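Local coordinates for xylose isomerase-like TIM barrel domain-containing protein (Thermus thermophilus, PDB 3AYV) that is of uncertain function but binds zinc, may act like the AP endonucleases of its family, and is proposed to help protect against oxidative stress, at residues A[56-61]-A[94-99]; A[62-67]-A[113-118]; A[103-108]-A[139-144]. One frame throughout, in Å; residues are numbered along the deposited sequence.

The contacts belong to a closed eight-stranded parallel barrel. Contact 1 sets the loop after strand 52-55 against strand 92-96; contact 2 sets the same loop on helix 112-118; contact 3 joins the start of helix 105-110 to the loop after strand 132-136. Along the chain contacts 1 and 2 interlock, as do 2 and 3, whereas contact 1 closes before contact 3 opens. Contact 1 lies innermost, at a zinc ion, its centre about 11 Å from that of contact 2 and about 16 Å from that of contact 3. Contacts 2 and 3 do not touch. Through Ser-97, which packs on Leu-115 and probably hydrogen-bonds Glu-140, the zinc-bearing strand end touches both outer contacts.

Contact 1: A[56-61]-A[94-99]; sequences LPFWNL and VFHSGI. With ZN (zinc ion), chain E.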
loop_
_atom_site.group_PDB
_atom_site.type_symbol
_atom_site.label_atom_id
_atom_site.label_comp_id
_atom_site.label_asym_id
_atom_site.label_seq_id
_atom_site.Cartn_x
_atom_site.Cartn_y
_atom_site.Cartn_z
ATOM N N LEU A 56 -5.147 3.297 -3.244
ATOM C CA LEU A 56 -5.670 3.779 -4.501
ATOM C C LEU A 56 -5.938 2.601 -5.435
ATOM O O LEU A 56 -5.441 1.511 -5.191
ATOM C CB LEU A 56 -4.705 4.787 -5.134
ATOM C CG LEU A 56 -4.490 6.054 -4.300
ATOM C CD1 LEU A 56 -3.381 6.880 -4.876
ATOM C CD2 LEU A 56 -5.802 6.899 -4.277
ATOM N N PRO A 57 -6.802 2.794 -6.436
ATOM C CA PRO A 57 -7.049 1.700 -7.401
ATOM C C PRO A 57 -5.739 1.206 -8.019
ATOM O O PRO A 57 -4.772 1.998 -8.136
ATOM C CB PRO A 57 -7.916 2.384 -8.468
ATOM C CG PRO A 57 -8.679 3.464 -7.648
ATOM C CD PRO A 57 -7.617 3.991 -6.743
ATOM N N PHE A 58 -5.699 -0.076 -8.412
ATOM C CA PHE A 58 -4.500 -0.616 -9.042
ATOM C C PHE A 58 -4.763 -1.714 -10.080
ATOM O O PHE A 58 -3.907 -1.944 -10.937
ATOM C CB PHE A 58 -3.531 -1.175 -7.993
ATOM C CG PHE A 58 -4.060 -2.378 -7.268
ATOM C CD1 PHE A 58 -3.752 -3.676 -7.714
ATOM C CD2 PHE A 58 -4.874 -2.222 -6.143
ATOM C CE1 PHE A 58 -4.250 -4.785 -7.055
ATOM C CE2 PHE A 58 -5.388 -3.339 -5.459
ATOM C CZ PHE A 58 -5.075 -4.619 -5.914
ATOM N N TRP A 59 -5.874 -2.437 -9.946
ATOM C CA TRP A 59 -6.084 -3.589 -10.833
ATOM C C TRP A 59 -6.068 -3.146 -12.291
ATOM O O TRP A 59 -6.840 -2.272 -12.683
ATOM C CB TRP A 59 -7.394 -4.322 -10.514
ATOM C CG TRP A 59 -7.315 -5.249 -9.344
ATOM C CD1 TRP A 59 -8.007 -5.138 -8.172
ATOM C CD2 TRP A 59 -6.517 -6.440 -9.235
ATOM N NE1 TRP A 59 -7.699 -6.192 -7.342
ATOM C CE2 TRP A 59 -6.767 -6.990 -7.960
ATOM C CE3 TRP A 59 -5.586 -7.072 -10.078
ATOM C CZ2 TRP A 59 -6.142 -8.172 -7.508
ATOM C CZ3 TRP A 59 -4.956 -8.251 -9.625
ATOM C CH2 TRP A 59 -5.242 -8.780 -8.352
ATOM N N ASN A 60 -5.193 -3.774 -13.098
ATOM C CA ASN A 60 -5.103 -3.487 -14.533
ATOM C C ASN A 60 -4.737 -2.055 -14.879
ATOM O O ASN A 60 -5.017 -1.595 -15.973
ATOM C CB ASN A 60 -6.408 -3.867 -15.240
ATOM C CG ASN A 60 -6.785 -5.318 -15.007
ATOM O OD1 ASN A 60 -7.792 -5.616 -14.345
ATOM N ND2 ASN A 60 -5.951 -6.237 -15.519
ATOM N N LEU A 61 -4.108 -1.349 -13.945
ATOM C CA LEU A 61 -3.687 0.016 -14.231
ATOM C C LEU A 61 -2.174 0.121 -14.390
ATOM O O LEU A 61 -1.422 -0.611 -13.753
ATOM C CB LEU A 61 -4.129 0.961 -13.096
ATOM C CG LEU A 61 -5.645 0.952 -12.808
ATOM C CD1 LEU A 61 -6.002 1.908 -11.659
ATOM C CD2 LEU A 61 -6.502 1.244 -14.029
ATOM N N VAL A 94 -1.818 4.934 -0.888
ATOM C CA VAL A 94 -0.818 3.966 -1.360
ATOM C C VAL A 94 -1.190 3.549 -2.775
ATOM O O VAL A 94 -2.379 3.379 -3.083
ATOM C CB VAL A 94 -0.819 2.701 -0.464
ATOM C CG1 VAL A 94 0.203 1.678 -0.976
ATOM C CG2 VAL A 94 -0.493 3.073 1.005
ATOM N N PHE A 95 -0.175 3.354 -3.631
ATOM C CA PHE A 95 -0.437 2.955 -5.015
ATOM C C PHE A 95 0.711 2.055 -5.489
ATOM O O PHE A 95 1.792 1.997 -4.861
ATOM C CB PHE A 95 -0.627 4.193 -5.931
ATOM C CG PHE A 95 0.665 4.894 -6.258
ATOM C CD1 PHE A 95 1.229 5.787 -5.347
ATOM C CD2 PHE A 95 1.327 4.653 -7.468
ATOM C CE1 PHE A 95 2.441 6.411 -5.616
ATOM C CE2 PHE A 95 2.550 5.284 -7.760
ATOM C CZ PHE A 95 3.105 6.169 -6.828
ATOM N N HIS A 96 0.457 1.303 -6.561
ATOM C CA HIS A 96 1.476 0.423 -7.149
ATOM C C HIS A 96 2.133 1.092 -8.348
ATOM O O HIS A 96 1.542 1.997 -8.937
ATOM C CB HIS A 96 0.799 -0.847 -7.703
ATOM C CG HIS A 96 0.239 -1.745 -6.649
ATOM N ND1 HIS A 96 -0.321 -2.968 -6.956
ATOM C CD2 HIS A 96 0.169 -1.627 -5.305
ATOM C CE1 HIS A 96 -0.737 -3.553 -5.846
ATOM N NE2 HIS A 96 -0.463 -2.756 -4.833
ATOM N N SER A 97 3.316 0.615 -8.754
ATOM C CA SER A 97 4.000 1.231 -9.923
ATOM C C SER A 97 3.341 0.947 -11.281
ATOM O O SER A 97 3.599 1.668 -12.263
ATOM C CB SER A 97 5.481 0.820 -9.974
ATOM O OG SER A 97 5.612 -0.505 -10.496
ATOM N N GLY A 98 2.537 -0.107 -11.351
ATOM C CA GLY A 98 1.920 -0.484 -12.622
ATOM C C GLY A 98 2.761 -1.497 -13.406
ATOM O O GLY A 98 2.316 -2.011 -14.443
ATOM N N ILE A 99 3.954 -1.806 -12.902
ATOM C CA ILE A 99 4.862 -2.727 -13.632
ATOM C C ILE A 99 4.197 -4.127 -13.766
ATOM O O ILE A 99 3.621 -4.629 -12.796
ATOM C CB ILE A 99 6.257 -2.788 -12.984
ATOM C CG1 ILE A 99 7.267 -3.422 -13.968
ATOM C CG2 ILE A 99 6.227 -3.596 -11.623
ATOM C CD1 ILE A 99 8.714 -3.558 -13.399
HETATM ZN ZN ZN E . -0.963 -2.884 -2.501
HETATM O O HOH W 1 -1.929 1.801 -8.316
HETATM O O HOH W 2 -1.689 -3.863 -0.787
HETATM O O HOH W 3 -2.235 -4.838 -3.281
#
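Val-94 O, on strand 92-96, takes a hydrogen bond from Leu-56 N at 2.8 Å, which carries the pairing of two neighbouring parallel barrel strands one step into the loop after strand 52-55. Val-94 also bonds back to Val-54 in that strand. At the next step a water bridges the backbones, donating to Pro-57 O at 2.9 Å and accepting from His-96 N at 3.0 Å. Leu-56 crosses Phe-95 obliquely, its CD1 lying 4.0 Å from Phe-95 CB, and reaches Leu-78 of helix 68-87.

The main side-chain pair is Phe-58 with His-96. Phe-58 CG sits between its backbone N and carbonyl carbon (chi1 66°), and the ring lies across one face of the imidazole. The two planes are inclined at 38°, neither stacked nor edge-to-face; Phe-58 CD1 is 3.5 Å from His-96 CE1, which hangs above the face of the phenyl ring, toward its rim. Phe-58 CB adds a CH-pi contact 4.1 Å from the imidazole centroid. Farther on, a type II turn from Phe-58 to Leu-61 brings Leu-61 O within 3.5 Å of Gly-98 CA. A side chain on Gly-98 would jam against the preceding carbonyl, so its backbone angles themselves call for glycine.

His-96 NE2 binds zinc at 2.4 Å, and two waters with His-55 and Glu-136 complete the site. His-55 also meets the rings of both Phe-58 and His-96. With its tip held by the metal and one face covered by Phe-58, the imidazole probably has little freedom to turn, consistent with Phe-58 acting as a second-shell neighbour that helps keep this ligand oriented toward zinc.

Contact 2: A[62-67]-A[113-118]; sequences DLLSPD and LPLAEA
Leu-64 and Leu-63, next to each other on the loop after strand 52-55, pack their side chains on one side of helix 112-118, against side-chain carbons and backbone atoms. Leu-64 divides its two methyls along the helix: CD1 comes to 4.0 Å from Leu-115 CB, while CD2 lies 3.7 Å from Pro-114 O and 4.0 Å from Ala-118 CB. One leucine tip is therefore set among three residues of the helix, two of them a single turn apart, and its side chain crosses that of Leu-115 at about a right angle. Leu-63 packs at the C-terminal end of helix 112-118, with CB 3.9 Å from Ala-118 CB and CD1 near Ala-118 O, so that Ala-118 CB meets both leucines. Leu-63 CD1 is also 4.3 Å from Leu-115 CD1. CG of Leu-115 is anti to the backbone N (chi1 -180°), and chi2 of 67° then sets CD1 beside Leu-63 CD1.

A second shell fixes the loop that presents them. A type I turn runs from Asp-62 to Ser-65, and Asp-62 OD1 accepts from Leu-64 N at 2.9 Å in an Asx turn, the donor standing well above the carboxylate plane. The same carboxylate forms a salt bridge with Arg-111, just before helix 112-118, so one acid both shapes the turn and ties it to the side it packs on. Next, Ser-65 OG accepts from Asp-67 N at 3.1 Å, an ST turn leading to Asp-67, the N-cap of helix 68-87.

Behind the contact, Leu-63 continues onto Thr-74, Leu-75 and Leu-78 of helix 68-87. The arrangement is apolar packing at the barrel's surface, joining the connections that follow the third and fourth strands of this TIM barrel.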
loop_
_atom_site.group_PDB
_atom_site.type_symbol
_atom_site.label_atom_id
_atom_site.label_comp_id
_atom_site.label_asym_id
_atom_site.label_seq_id
_atom_site.Cartn_x
_atom_site.Cartn_y
_atom_site.Cartn_z
ATOM N N ASP A 62 -1.744 1.069 -15.226
ATOM C CA ASP A 62 -0.337 1.375 -15.414
ATOM C C ASP A 62 -0.222 2.709 -16.152
ATOM O O ASP A 62 -0.690 2.837 -17.303
ATOM C CB ASP A 62 0.361 0.248 -16.222
ATOM C CG ASP A 62 1.829 0.503 -16.406
ATOM O OD1 ASP A 62 2.376 1.408 -15.732
ATOM O OD2 ASP A 62 2.460 -0.200 -17.232
ATOM N N LEU A 63 0.403 3.692 -15.496
ATOM C CA LEU A 63 0.673 4.983 -16.137
ATOM C C LEU A 63 1.543 4.851 -17.403
ATOM O O LEU A 63 1.514 5.731 -18.280
ATOM C CB LEU A 63 1.332 5.965 -15.147
ATOM C CG LEU A 63 0.427 6.462 -14.007
ATOM C CD1 LEU A 63 1.274 7.300 -13.029
ATOM C CD2 LEU A 63 -0.745 7.308 -14.595
ATOM N N LEU A 64 2.294 3.762 -17.480
ATOM C CA LEU A 64 3.226 3.549 -18.578
ATOM C C LEU A 64 2.740 2.424 -19.498
ATOM O O LEU A 64 3.537 1.886 -20.287
ATOM C CB LEU A 64 4.610 3.221 -18.028
ATOM C CG LEU A 64 5.266 4.246 -17.097
ATOM C CD1 LEU A 64 6.638 3.697 -16.784
ATOM C CD2 LEU A 64 5.356 5.656 -17.771
ATOM N N SER A 65 1.461 2.061 -19.386
ATOM C CA SER A 65 0.870 1.086 -20.314
ATOM C C SER A 65 1.125 1.464 -21.800
ATOM O O SER A 65 0.971 2.638 -22.190
ATOM C CB SER A 65 -0.647 1.012 -20.122
ATOM O OG SER A 65 -1.191 -0.012 -20.978
ATOM N N PRO A 66 1.439 0.462 -22.650
ATOM C CA PRO A 66 1.494 0.765 -24.094
ATOM C C PRO A 66 0.121 1.120 -24.672
ATOM O O PRO A 66 0.044 1.700 -25.767
ATOM C CB PRO A 66 2.046 -0.548 -24.732
ATOM C CG PRO A 66 1.707 -1.618 -23.723
ATOM C CD PRO A 66 1.853 -0.921 -22.349
ATOM N N ASP A 67 -0.951 0.836 -23.931
ATOM C CA ASP A 67 -2.309 1.166 -24.366
ATOM C C ASP A 67 -2.633 2.589 -23.877
ATOM O O ASP A 67 -2.711 2.817 -22.661
ATOM C CB ASP A 67 -3.305 0.153 -23.793
ATOM C CG ASP A 67 -4.708 0.311 -24.355
ATOM O OD1 ASP A 67 -5.218 1.454 -24.430
ATOM O OD2 ASP A 67 -5.312 -0.712 -24.728
ATOM N N LEU A 113 12.449 6.453 -14.456
ATOM C CA LEU A 113 12.292 7.896 -14.667
ATOM C C LEU A 113 11.025 8.240 -15.474
ATOM O O LEU A 113 10.363 9.246 -15.172
ATOM C CB LEU A 113 13.567 8.550 -15.248
ATOM C CG LEU A 113 14.616 8.951 -14.175
ATOM C CD1 LEU A 113 14.064 9.979 -13.162
ATOM C CD2 LEU A 113 15.226 7.748 -13.455
ATOM N N PRO A 114 10.657 7.398 -16.477
ATOM C CA PRO A 114 9.374 7.651 -17.120
ATOM C C PRO A 114 8.210 7.594 -16.124
ATOM O O PRO A 114 7.262 8.391 -16.230
ATOM C CB PRO A 114 9.284 6.513 -18.160
ATOM C CG PRO A 114 10.721 6.380 -18.604
ATOM C CD PRO A 114 11.479 6.471 -17.285
ATOM N N LEU A 115 8.275 6.676 -15.162
ATOM C CA LEU A 115 7.257 6.649 -14.092
ATOM C C LEU A 115 7.289 7.932 -13.217
ATOM O O LEU A 115 6.241 8.535 -12.960
ATOM C CB LEU A 115 7.372 5.397 -13.218
ATOM C CG LEU A 115 6.315 5.320 -12.088
ATOM C CD1 LEU A 115 4.924 5.136 -12.729
ATOM C CD2 LEU A 115 6.651 4.157 -11.166
ATOM N N ALA A 116 8.478 8.380 -12.830
ATOM C CA ALA A 116 8.590 9.594 -11.999
ATOM C C ALA A 116 7.935 10.756 -12.731
ATOM O O ALA A 116 7.227 11.579 -12.126
ATOM C CB ALA A 116 10.065 9.916 -11.712
ATOM N N GLU A 117 8.185 10.831 -14.040
ATOM C CA GLU A 117 7.604 11.878 -14.850
ATOM C C GLU A 117 6.082 11.749 -14.933
ATOM O O GLU A 117 5.364 12.718 -14.740
ATOM C CB GLU A 117 8.242 11.879 -16.249
ATOM C CG GLU A 117 7.525 12.821 -17.217
ATOM C CD GLU A 117 8.123 12.770 -18.606
ATOM O OE1 GLU A 117 8.879 13.702 -18.965
ATOM O OE2 GLU A 117 7.842 11.775 -19.319
ATOM N N ALA A 118 5.592 10.540 -15.197
ATOM C CA ALA A 118 4.159 10.298 -15.317
ATOM C C ALA A 118 3.417 10.569 -13.999
ATOM O O ALA A 118 2.203 10.899 -13.997
ATOM C CB ALA A 118 3.904 8.853 -15.807
#

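Contact 3: A[103-108]-A[139-144]; sequences RTPEEA and HEPHPE
Pro-141, in the loop after strand 132-136 of the TIM barrel, turns its ring toward the first turn of helix 105-110, where Thr-104 and Glu-107 form a capping box. Two ring atoms do most of the touching. CG rests over the entry to the helix, 3.4 Å from Arg-103 O, and close to Thr-104 C and Pro-105 N; CD, beside it, lies 3.7 Å from Ala-108 CB, one turn along. The ring thus spans the helix start, and between ring carbons the two prolines come to 4.2 Å, Pro-105 CD to Pro-141 CG. An alanine at Pro-141 would lack CG and CD and would probably open a gap over the first turn, leaving Ala-108 CB without its apolar mate in this loop.

The capping box holds the turn that the proline meets. Glu-107 N gives a bond to Thr-104 OG1 at 3.1 Å, and Thr-104 N returns one to Glu-107 OE1 at 2.9 Å, reaching that oxygen on its anti side, tilted 30° from the carboxylate plane. The same OE1 lies above the centre of the Arg-103 guanidinium face, a pairing of charges to which no N-H points. A water links the two segments at the other end, between Arg-103 N and His-139 O. On the loop side, Pro-141 O is hydrogen-bonded to Thr-172 OG1, and the Pro-141 ring also touches Arg-171.

Glu-144 comes in from farther along. Its CG is placed between backbone N and carbonyl carbon (chi1 73°), and the chain runs extended from there until OE2 lies 3.8 Å from Pro-105 CB. A single water donates to both Pro-105 O and Glu-144 OE2, each at 2.7 Å.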
loop_
_atom_site.group_PDB
_atom_site.type_symbol
_atom_site.label_atom_id
_atom_site.label_comp_id
_atom_site.label_asym_id
_atom_site.label_seq_id
_atom_site.Cartn_x
_atom_site.Cartn_y
_atom_site.Cartn_z
ATOM N N ARG A 103 9.081 -8.663 -15.412
ATOM C CA ARG A 103 10.057 -7.850 -16.130
ATOM C C ARG A 103 11.457 -8.165 -15.606
ATOM O O ARG A 103 11.620 -8.514 -14.421
ATOM C CB ARG A 103 9.773 -6.344 -15.962
ATOM C CG ARG A 103 8.380 -5.893 -16.419
ATOM C CD ARG A 103 7.943 -6.542 -17.751
ATOM N NE ARG A 103 8.354 -5.759 -18.897
ATOM C CZ ARG A 103 8.282 -6.177 -20.165
ATOM N NH1 ARG A 103 7.841 -7.405 -20.477
ATOM N NH2 ARG A 103 8.664 -5.362 -21.118
ATOM N N THR A 104 12.473 -8.016 -16.464
ATOM C CA THR A 104 13.858 -8.163 -16.040
ATOM C C THR A 104 14.275 -6.940 -15.223
ATOM O O THR A 104 13.593 -5.920 -15.263
ATOM C CB THR A 104 14.833 -8.244 -17.254
ATOM O OG1 THR A 104 14.784 -7.009 -17.988
ATOM C CG2 THR A 104 14.429 -9.408 -18.186
ATOM N N PRO A 105 15.373 -7.049 -14.462
ATOM C CA PRO A 105 15.896 -5.847 -13.789
ATOM C C PRO A 105 16.106 -4.663 -14.732
ATOM O O PRO A 105 15.843 -3.517 -14.337
ATOM C CB PRO A 105 17.228 -6.344 -13.203
ATOM C CG PRO A 105 16.885 -7.796 -12.799
ATOM C CD PRO A 105 16.097 -8.266 -14.025
ATOM N N GLU A 106 16.595 -4.913 -15.955
ATOM C CA GLU A 106 16.879 -3.827 -16.912
ATOM C C GLU A 106 15.571 -3.171 -17.319
ATOM O O GLU A 106 15.479 -1.963 -17.327
ATOM C CB GLU A 106 17.685 -4.346 -18.136
ATOM C CG GLU A 106 18.068 -3.294 -19.241
ATOM C CD GLU A 106 18.799 -3.916 -20.478
ATOM O OE1 GLU A 106 18.374 -5.023 -20.931
ATOM O OE2 GLU A 106 19.781 -3.292 -21.014
ATOM N N GLU A 107 14.555 -3.979 -17.635
ATOM C CA GLU A 107 13.229 -3.456 -17.989
ATOM C C GLU A 107 12.608 -2.629 -16.852
ATOM O O GLU A 107 12.036 -1.560 -17.099
ATOM C CB GLU A 107 12.295 -4.596 -18.366
ATOM C CG GLU A 107 12.552 -5.106 -19.798
ATOM C CD GLU A 107 11.969 -6.494 -20.059
ATOM O OE1 GLU A 107 11.539 -7.192 -19.107
ATOM O OE2 GLU A 107 11.945 -6.877 -21.247
ATOM N N ALA A 108 12.719 -3.123 -15.616
ATOM C CA ALA A 108 12.145 -2.403 -14.464
ATOM C C ALA A 108 12.859 -1.069 -14.263
ATOM O O ALA A 108 12.232 -0.047 -13.979
ATOM C CB ALA A 108 12.261 -3.257 -13.200
ATOM N N HIS A 139 5.620 -6.026 -8.283
ATOM C CA HIS A 139 6.303 -6.988 -9.128
ATOM C C HIS A 139 7.720 -6.605 -9.518
ATOM O O HIS A 139 8.324 -7.312 -10.321
ATOM C CB HIS A 139 5.465 -7.274 -10.407
ATOM C CG HIS A 139 4.126 -7.855 -10.097
ATOM N ND1 HIS A 139 3.937 -9.199 -9.865
ATOM C CD2 HIS A 139 2.920 -7.262 -9.904
ATOM C CE1 HIS A 139 2.665 -9.417 -9.569
ATOM N NE2 HIS A 139 2.028 -8.255 -9.584
ATOM N N GLU A 140 8.267 -5.517 -8.943
ATOM C CA GLU A 140 9.630 -5.102 -9.307
ATOM C C GLU A 140 10.589 -6.200 -8.863
ATOM O O GLU A 140 10.445 -6.734 -7.763
ATOM C CB GLU A 140 10.046 -3.756 -8.666
ATOM C CG GLU A 140 9.185 -2.545 -9.095
ATOM C CD GLU A 140 7.862 -2.465 -8.347
ATOM O OE1 GLU A 140 7.596 -3.288 -7.445
ATOM O OE2 GLU A 140 7.056 -1.571 -8.682
ATOM N N PRO A 141 11.531 -6.566 -9.735
ATOM C CA PRO A 141 12.429 -7.650 -9.302
ATOM C C PRO A 141 13.404 -7.264 -8.172
ATOM O O PRO A 141 13.814 -8.146 -7.414
ATOM C CB PRO A 141 13.140 -8.084 -10.597
ATOM C CG PRO A 141 12.900 -6.992 -11.610
ATOM C CD PRO A 141 11.602 -6.292 -11.187
ATOM N N HIS A 142 13.722 -5.970 -8.030
ATOM C CA HIS A 142 14.741 -5.494 -7.093
ATOM C C HIS A 142 14.438 -4.026 -6.767
ATOM O O HIS A 142 13.923 -3.290 -7.626
ATOM C CB HIS A 142 16.154 -5.626 -7.736
ATOM C CG HIS A 142 17.288 -5.303 -6.809
ATOM N ND1 HIS A 142 17.665 -4.010 -6.494
ATOM C CD2 HIS A 142 18.140 -6.116 -6.131
ATOM C CE1 HIS A 142 18.675 -4.039 -5.642
ATOM N NE2 HIS A 142 18.990 -5.307 -5.412
ATOM N N PRO A 143 14.728 -3.596 -5.522
ATOM C CA PRO A 143 14.406 -2.246 -5.053
ATOM C C PRO A 143 15.120 -1.145 -5.844
ATOM O O PRO A 143 14.677 0.014 -5.822
ATOM C CB PRO A 143 14.842 -2.253 -3.574
ATOM C CG PRO A 143 15.764 -3.434 -3.441
ATOM C CD PRO A 143 15.258 -4.439 -4.433
ATOM N N GLU A 144 16.196 -1.501 -6.555
ATOM C CA GLU A 144 16.904 -0.522 -7.407
ATOM C C GLU A 144 16.004 0.130 -8.462
ATOM O O GLU A 144 16.318 1.227 -8.914
ATOM C CB GLU A 144 18.119 -1.153 -8.089
ATOM C CG GLU A 144 17.678 -2.087 -9.206
ATOM C CD GLU A 144 18.789 -2.866 -9.857
ATOM O OE1 GLU A 144 19.972 -2.655 -9.493
ATOM O OE2 GLU A 144 18.464 -3.703 -10.745
HETATM O O HOH W 4 8.238 -7.124 -13.085
HETATM O O HOH W 5 15.960 -3.204 -11.612
#